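Local coordinates for protein (CD58) (Homo sapiens, PDB 1CCZ) that binds the receptor CD2 through its immunoglobulin-like domain and probably acts as a cell-adhesion ligand, at residues Tyr65-Met77 with Asp84-Val96. Residues are numbered along the deposited sequence; the frame is centred on the assembly and turned at random. Where two conformers were deposited one is given.
Sequences YNLTSSDEDEYEM and DTMKFFLYVLEMV. With NAG (2-acetamido-2-deoxy-beta-D-glucopyranose), chain C.
Tyr75 and Phe88 form an antiparallel hydrogen-bonded pair in the hairpin of strands 73-77 and 86-93, the F and G strands of a V-set-like immunoglobulin domain. Their backbones exchange two bonds, Tyr75 N to Phe88 O (2.7 Å) and Phe88 N to Tyr75 O (2.8 Å). The same ladder joins Asp73 with Leu90, and the strands run at 154° to each other.

The face bearing Tyr75, Phe88 and Leu90 is the tightly packed one, and there large apolar groups suit the interior of the sandwich. Leu90 has CG anti to its backbone N (chi1 167°), and its CD2 branch reaches Tyr75 CE1 and Leu67 CD2, each at 4.0 Å. Phe15, from the other sheet, meets the rings of both Tyr75 and Phe88. Val92 continues this layer, its CG2 lying 3.5 Å from Thr68 O in the turn before the strand.

That turn is fixed by the tyrosine corner common in immunoglobulin domains: Tyr75 OH donates to a lone pair of Asp71 O, in the carbonyl plane, so a phenol combines apolar packing with a buried polar bond. Asp71 suits its place because OD2 accepts Thr68 N and also forms a salt bridge with Arg52.

On the opposite face, Glu74, Glu76, Lys87 and Phe89 are partly exposed and more loosely joined. Lys87 NZ and Glu74 OE2 are not close enough for a salt bridge, and OE2 is uncertainly placed. Glu72 is more definite: its extended chain brings Glu72 OE2 to the edge of the Tyr91 ring, near CD1, while Glu72 OE1 accepts Val92 N at 3.0 Å, on its anti side, about 30° out of the carboxylate plane. A water bridges the same Glu72 OE1 to Val92 O, donating to both.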
loop_
_atom_site.group_PDB
_atom_site.type_symbol
_atom_site.label_atom_id
_atom_site.label_comp_id
_atom_site.label_asym_id
_atom_site.label_seq_id
_atom_site.Cartn_x
_atom_site.Cartn_y
_atom_site.Cartn_z
ATOM N N TYR A 65 -6.696 -0.041 -13.239
ATOM C CA TYR A 65 -7.750 0.599 -12.459
ATOM C C TYR A 65 -8.482 -0.403 -11.596
ATOM O O TYR A 65 -8.404 -1.618 -11.817
ATOM C CB TYR A 65 -8.758 1.298 -13.380
ATOM C CG TYR A 65 -8.136 2.357 -14.254
ATOM C CD1 TYR A 65 -7.935 3.653 -13.777
ATOM C CD2 TYR A 65 -7.737 2.063 -15.566
ATOM C CE1 TYR A 65 -7.353 4.635 -14.576
ATOM C CE2 TYR A 65 -7.152 3.038 -16.382
ATOM C CZ TYR A 65 -6.965 4.315 -15.883
ATOM O OH TYR A 65 -6.400 5.275 -16.683
ATOM N N ASN A 66 -9.185 0.123 -10.596
ATOM C CA ASN A 66 -9.965 -0.698 -9.691
ATOM C C ASN A 66 -9.234 -1.919 -9.124
ATOM O O ASN A 66 -9.682 -3.062 -9.276
ATOM C CB ASN A 66 -11.236 -1.134 -10.403
ATOM C CG ASN A 66 -12.398 -1.244 -9.462
ATOM O OD1 ASN A 66 -12.539 -0.449 -8.522
ATOM N ND2 ASN A 66 -13.234 -2.244 -9.703
ATOM N N LEU A 67 -8.125 -1.657 -8.443
ATOM C CA LEU A 67 -7.299 -2.703 -7.861
ATOM C C LEU A 67 -8.028 -3.635 -6.919
ATOM O O LEU A 67 -8.913 -3.218 -6.181
ATOM C CB LEU A 67 -6.106 -2.076 -7.139
ATOM C CG LEU A 67 -5.107 -1.355 -8.050
ATOM C CD1 LEU A 67 -4.074 -0.619 -7.222
ATOM C CD2 LEU A 67 -4.428 -2.380 -8.948
ATOM N N THR A 68 -7.653 -4.907 -6.963
ATOM C CA THR A 68 -8.224 -5.933 -6.106
ATOM C C THR A 68 -7.013 -6.697 -5.591
ATOM O O THR A 68 -5.946 -6.635 -6.197
ATOM C CB THR A 68 -9.171 -6.900 -6.882
ATOM O OG1 THR A 68 -9.412 -8.070 -6.098
ATOM C CG2 THR A 68 -8.548 -7.341 -8.193
ATOM N N SER A 69 -7.169 -7.400 -4.475
ATOM C CA SER A 69 -6.065 -8.146 -3.873
ATOM C C SER A 69 -5.391 -9.117 -4.818
ATOM O O SER A 69 -4.174 -9.303 -4.756
ATOM C CB SER A 69 -6.551 -8.924 -2.650
ATOM O OG SER A 69 -7.948 -8.763 -2.509
ATOM N N SER A 70 -6.178 -9.756 -5.680
ATOM C CA SER A 70 -5.627 -10.719 -6.626
ATOM C C SER A 70 -4.600 -10.036 -7.538
ATOM O O SER A 70 -3.726 -10.696 -8.107
ATOM C CB SER A 70 -6.752 -11.346 -7.450
ATOM O OG SER A 70 -7.802 -10.419 -7.665
ATOM N N ASP A 71 -4.699 -8.711 -7.648
ATOM C CA ASP A 71 -3.777 -7.931 -8.469
ATOM C C ASP A 71 -2.380 -7.835 -7.896
ATOM O O ASP A 71 -1.453 -7.402 -8.580
ATOM C CB ASP A 71 -4.302 -6.524 -8.670
ATOM C CG ASP A 71 -5.489 -6.489 -9.571
ATOM O OD1 ASP A 71 -5.683 -7.459 -10.335
ATOM O OD2 ASP A 71 -6.229 -5.496 -9.516
ATOM N N GLU A 72 -2.226 -8.211 -6.634
ATOM C CA GLU A 72 -0.910 -8.164 -6.004
ATOM C C GLU A 72 -0.053 -9.225 -6.671
ATOM O O GLU A 72 -0.375 -10.416 -6.632
ATOM C CB GLU A 72 -1.008 -8.470 -4.518
ATOM C CG GLU A 72 0.345 -8.530 -3.860
ATOM C CD GLU A 72 0.265 -8.285 -2.372
ATOM O OE1 GLU A 72 -0.525 -7.415 -1.953
ATOM O OE2 GLU A 72 0.996 -8.966 -1.625
ATOM N N ASP A 73 1.055 -8.806 -7.258
ATOM C CA ASP A 73 1.871 -9.764 -7.975
ATOM C C ASP A 73 3.042 -9.061 -8.619
ATOM O O ASP A 73 3.211 -7.845 -8.489
ATOM C CB ASP A 73 1.020 -10.389 -9.081
ATOM C CG ASP A 73 1.241 -11.858 -9.226
ATOM O OD1 ASP A 73 2.363 -12.323 -8.929
ATOM O OD2 ASP A 73 0.287 -12.550 -9.641
ATOM N N GLU A 74 3.856 -9.844 -9.312
ATOM C CA GLU A 74 4.961 -9.282 -10.045
ATOM C C GLU A 74 4.476 -9.127 -11.483
ATOM O O GLU A 74 3.809 -10.016 -12.015
ATOM C CB GLU A 74 6.155 -10.204 -10.030
ATOM C CG GLU A 74 7.412 -9.457 -10.377
ATOM C CD GLU A 74 8.360 -10.271 -11.203
ATOM O OE1 GLU A 74 8.046 -11.440 -11.511
ATOM O OE2 GLU A 74 9.429 -9.729 -11.544
ATOM N N TYR A 75 4.795 -7.990 -12.091
ATOM C CA TYR A 75 4.410 -7.696 -13.463
ATOM C C TYR A 75 5.691 -7.395 -14.213
ATOM O O TYR A 75 6.622 -6.784 -13.666
ATOM C CB TYR A 75 3.488 -6.478 -13.535
ATOM C CG TYR A 75 2.111 -6.698 -12.955
ATOM C CD1 TYR A 75 1.923 -6.831 -11.567
ATOM C CD2 TYR A 75 0.987 -6.764 -13.785
ATOM C CE1 TYR A 75 0.645 -7.019 -11.020
ATOM C CE2 TYR A 75 -0.292 -6.952 -13.250
ATOM C CZ TYR A 75 -0.450 -7.076 -11.865
ATOM O OH TYR A 75 -1.706 -7.232 -11.336
ATOM N N GLU A 76 5.732 -7.829 -15.469
ATOM C CA GLU A 76 6.906 -7.618 -16.304
ATOM C C GLU A 76 6.506 -7.028 -17.663
ATOM O O GLU A 76 5.506 -7.425 -18.262
ATOM C CB GLU A 76 7.642 -8.955 -16.494
ATOM C CG GLU A 76 7.705 -9.818 -15.235
ATOM C CD GLU A 76 6.495 -10.745 -15.069
ATOM O OE1 GLU A 76 5.891 -11.126 -16.095
ATOM O OE2 GLU A 76 6.141 -11.100 -13.914
ATOM N N MET A 77 7.288 -6.065 -18.124
ATOM C CA MET A 77 7.048 -5.422 -19.403
ATOM C C MET A 77 8.106 -5.844 -20.395
ATOM O O MET A 77 9.285 -5.880 -20.055
ATOM C CB MET A 77 7.133 -3.907 -19.254
ATOM C CG MET A 77 6.682 -3.140 -20.483
ATOM S SD MET A 77 7.939 -2.001 -21.110
ATOM C CE MET A 77 8.979 -3.181 -21.966
ATOM N N ASP A 84 16.823 -5.215 -21.595
ATOM C CA ASP A 84 16.541 -5.597 -20.220
ATOM C C ASP A 84 15.087 -5.644 -19.749
ATOM O O ASP A 84 14.168 -5.023 -20.317
ATOM C CB ASP A 84 17.331 -4.689 -19.285
ATOM C CG ASP A 84 17.631 -3.338 -19.911
ATOM O OD1 ASP A 84 16.807 -2.857 -20.730
ATOM O OD2 ASP A 84 18.695 -2.763 -19.588
ATOM N N THR A 85 14.921 -6.391 -18.665
ATOM C CA THR A 85 13.636 -6.593 -18.026
ATOM C C THR A 85 13.121 -5.319 -17.357
ATOM O O THR A 85 13.890 -4.406 -17.024
ATOM C CB THR A 85 13.740 -7.704 -16.938
ATOM O OG1 THR A 85 14.281 -7.145 -15.732
ATOM C CG2 THR A 85 14.655 -8.841 -17.406
ATOM N N MET A 86 11.805 -5.263 -17.186
ATOM C CA MET A 86 11.150 -4.163 -16.502
ATOM C C MET A 86 10.202 -4.929 -15.604
ATOM O O MET A 86 9.159 -5.426 -16.050
ATOM C CB MET A 86 10.385 -3.286 -17.474
ATOM C CG MET A 86 11.278 -2.499 -18.391
ATOM S SD MET A 86 11.763 -0.913 -17.707
ATOM C CE MET A 86 10.460 -0.581 -16.554
ATOM N N LYS A 87 10.618 -5.079 -14.347
ATOM C CA LYS A 87 9.845 -5.810 -13.351
ATOM C C LYS A 87 9.274 -4.855 -12.328
ATOM O O LYS A 87 9.944 -3.916 -11.904
ATOM C CB LYS A 87 10.725 -6.839 -12.647
ATOM C CG LYS A 87 10.811 -8.178 -13.363
ATOM C CD LYS A 87 12.257 -8.668 -13.469
ATOM C CE LYS A 87 12.702 -9.428 -12.209
ATOM N NZ LYS A 87 13.382 -8.569 -11.159
ATOM N N PHE A 88 8.021 -5.094 -11.951
ATOM C CA PHE A 88 7.338 -4.265 -10.967
ATOM C C PHE A 88 6.602 -5.191 -10.028
ATOM O O PHE A 88 5.846 -6.045 -10.500
ATOM C CB PHE A 88 6.295 -3.361 -11.632
ATOM C CG PHE A 88 6.875 -2.298 -12.507
ATOM C CD1 PHE A 88 7.292 -2.593 -13.805
ATOM C CD2 PHE A 88 6.993 -0.992 -12.047
ATOM C CE1 PHE A 88 7.819 -1.598 -14.631
ATOM C CE2 PHE A 88 7.517 0.017 -12.865
ATOM C CZ PHE A 88 7.930 -0.286 -14.160
ATOM N N PHE A 89 6.836 -5.084 -8.717
ATOM C CA PHE A 89 6.052 -5.915 -7.807
ATOM C C PHE A 89 5.050 -4.982 -7.143
ATOM O O PHE A 89 5.399 -3.997 -6.483
ATOM C CB PHE A 89 6.893 -6.721 -6.782
ATOM C CG PHE A 89 8.256 -7.126 -7.334
ATOM C CD1 PHE A 89 9.152 -6.156 -7.753
ATOM C CD2 PHE A 89 8.583 -8.459 -7.568
ATOM C CE1 PHE A 89 10.320 -6.502 -8.401
ATOM C CE2 PHE A 89 9.749 -8.809 -8.212
ATOM C CZ PHE A 89 10.616 -7.830 -8.635
ATOM N N LEU A 90 3.788 -5.277 -7.414
ATOM C CA LEU A 90 2.681 -4.495 -6.924
ATOM C C LEU A 90 2.054 -5.139 -5.698
ATOM O O LEU A 90 1.743 -6.333 -5.699
ATOM C CB LEU A 90 1.624 -4.363 -8.031
ATOM C CG LEU A 90 0.244 -3.829 -7.622
ATOM C CD1 LEU A 90 0.361 -2.343 -7.314
ATOM C CD2 LEU A 90 -0.785 -4.081 -8.730
ATOM N N TYR A 91 1.891 -4.340 -4.646
ATOM C CA TYR A 91 1.229 -4.805 -3.434
ATOM C C TYR A 91 -0.063 -3.998 -3.381
ATOM O O TYR A 91 -0.061 -2.797 -3.674
ATOM C CB TYR A 91 2.091 -4.525 -2.209
ATOM C CG TYR A 91 3.428 -5.201 -2.288
ATOM C CD1 TYR A 91 3.561 -6.548 -1.948
ATOM C CD2 TYR A 91 4.550 -4.523 -2.779
ATOM C CE1 TYR A 91 4.783 -7.221 -2.104
ATOM C CE2 TYR A 91 5.785 -5.182 -2.943
ATOM C CZ TYR A 91 5.892 -6.538 -2.606
ATOM O OH TYR A 91 7.083 -7.230 -2.803
ATOM N N VAL A 92 -1.168 -4.661 -3.052
ATOM C CA VAL A 92 -2.470 -3.996 -2.963
ATOM C C VAL A 92 -2.893 -3.975 -1.493
ATOM O O VAL A 92 -3.149 -5.019 -0.878
ATOM C CB VAL A 92 -3.527 -4.731 -3.792
ATOM C CG1 VAL A 92 -4.875 -4.063 -3.610
ATOM C CG2 VAL A 92 -3.107 -4.741 -5.273
ATOM N N LEU A 93 -2.966 -2.773 -0.937
ATOM C CA LEU A 93 -3.286 -2.624 0.464
ATOM C C LEU A 93 -4.612 -1.973 0.738
ATOM O O LEU A 93 -5.090 -1.112 -0.001
ATOM C CB LEU A 93 -2.191 -1.804 1.159
ATOM C CG LEU A 93 -0.803 -2.434 1.283
ATOM C CD1 LEU A 93 -0.020 -2.149 0.042
ATOM C CD2 LEU A 93 -0.082 -1.853 2.459
ATOM N N GLU A 94 -5.211 -2.398 1.829
ATOM C CA GLU A 94 -6.445 -1.807 2.269
ATOM C C GLU A 94 -5.988 -0.671 3.238
ATOM O O GLU A 94 -4.998 -0.814 3.967
ATOM C CB GLU A 94 -7.261 -2.915 2.919
ATOM C CG GLU A 94 -8.034 -2.572 4.138
ATOM C CD GLU A 94 -8.609 -3.831 4.758
ATOM O OE1 GLU A 94 -8.782 -4.809 3.984
ATOM O OE2 GLU A 94 -8.871 -3.856 5.988
ATOM N N MET A 95 -6.648 0.475 3.185
ATOM C CA MET A 95 -6.285 1.593 4.047
ATOM C C MET A 95 -6.649 1.316 5.498
ATOM O O MET A 95 -7.592 0.566 5.773
ATOM C CB MET A 95 -6.998 2.850 3.577
ATOM C CG MET A 95 -6.325 3.491 2.380
ATOM S SD MET A 95 -7.268 4.887 1.786
ATOM C CE MET A 95 -8.959 4.161 1.830
ATOM N N VAL A 96 -5.899 1.914 6.434
ATOM C CA VAL A 96 -6.157 1.723 7.868
ATOM C C VAL A 96 -7.385 2.524 8.276
ATOM O O VAL A 96 -7.733 3.519 7.617
ATOM C CB VAL A 96 -4.958 2.214 8.756
ATOM C CG1 VAL A 96 -3.706 1.446 8.438
ATOM C CG2 VAL A 96 -4.713 3.706 8.552
HETATM C C1 NAG C . -14.424 -2.410 -8.891
HETATM C C2 NAG C . -15.644 -1.772 -9.608
HETATM C C3 NAG C . -16.930 -2.562 -9.299
HETATM C C4 NAG C . -16.912 -3.166 -7.874
HETATM C C5 NAG C . -15.657 -4.040 -7.627
HETATM C C6 NAG C . -15.963 -5.528 -7.638
HETATM C C7 NAG C . -15.704 0.603 -10.143
HETATM C C8 NAG C . -15.880 2.031 -9.654
HETATM N N2 NAG C . -15.803 -0.370 -9.233
HETATM O O3 NAG C . -17.090 -3.606 -10.258
HETATM O O4 NAG C . -16.974 -2.128 -6.899
HETATM O O5 NAG C . -14.651 -3.809 -8.640
HETATM O O6 NAG C . -14.785 -6.290 -7.427
HETATM O O7 NAG C . -15.487 0.397 -11.337
HETATM O O HOH W 1 -1.307 -6.821 0.562
#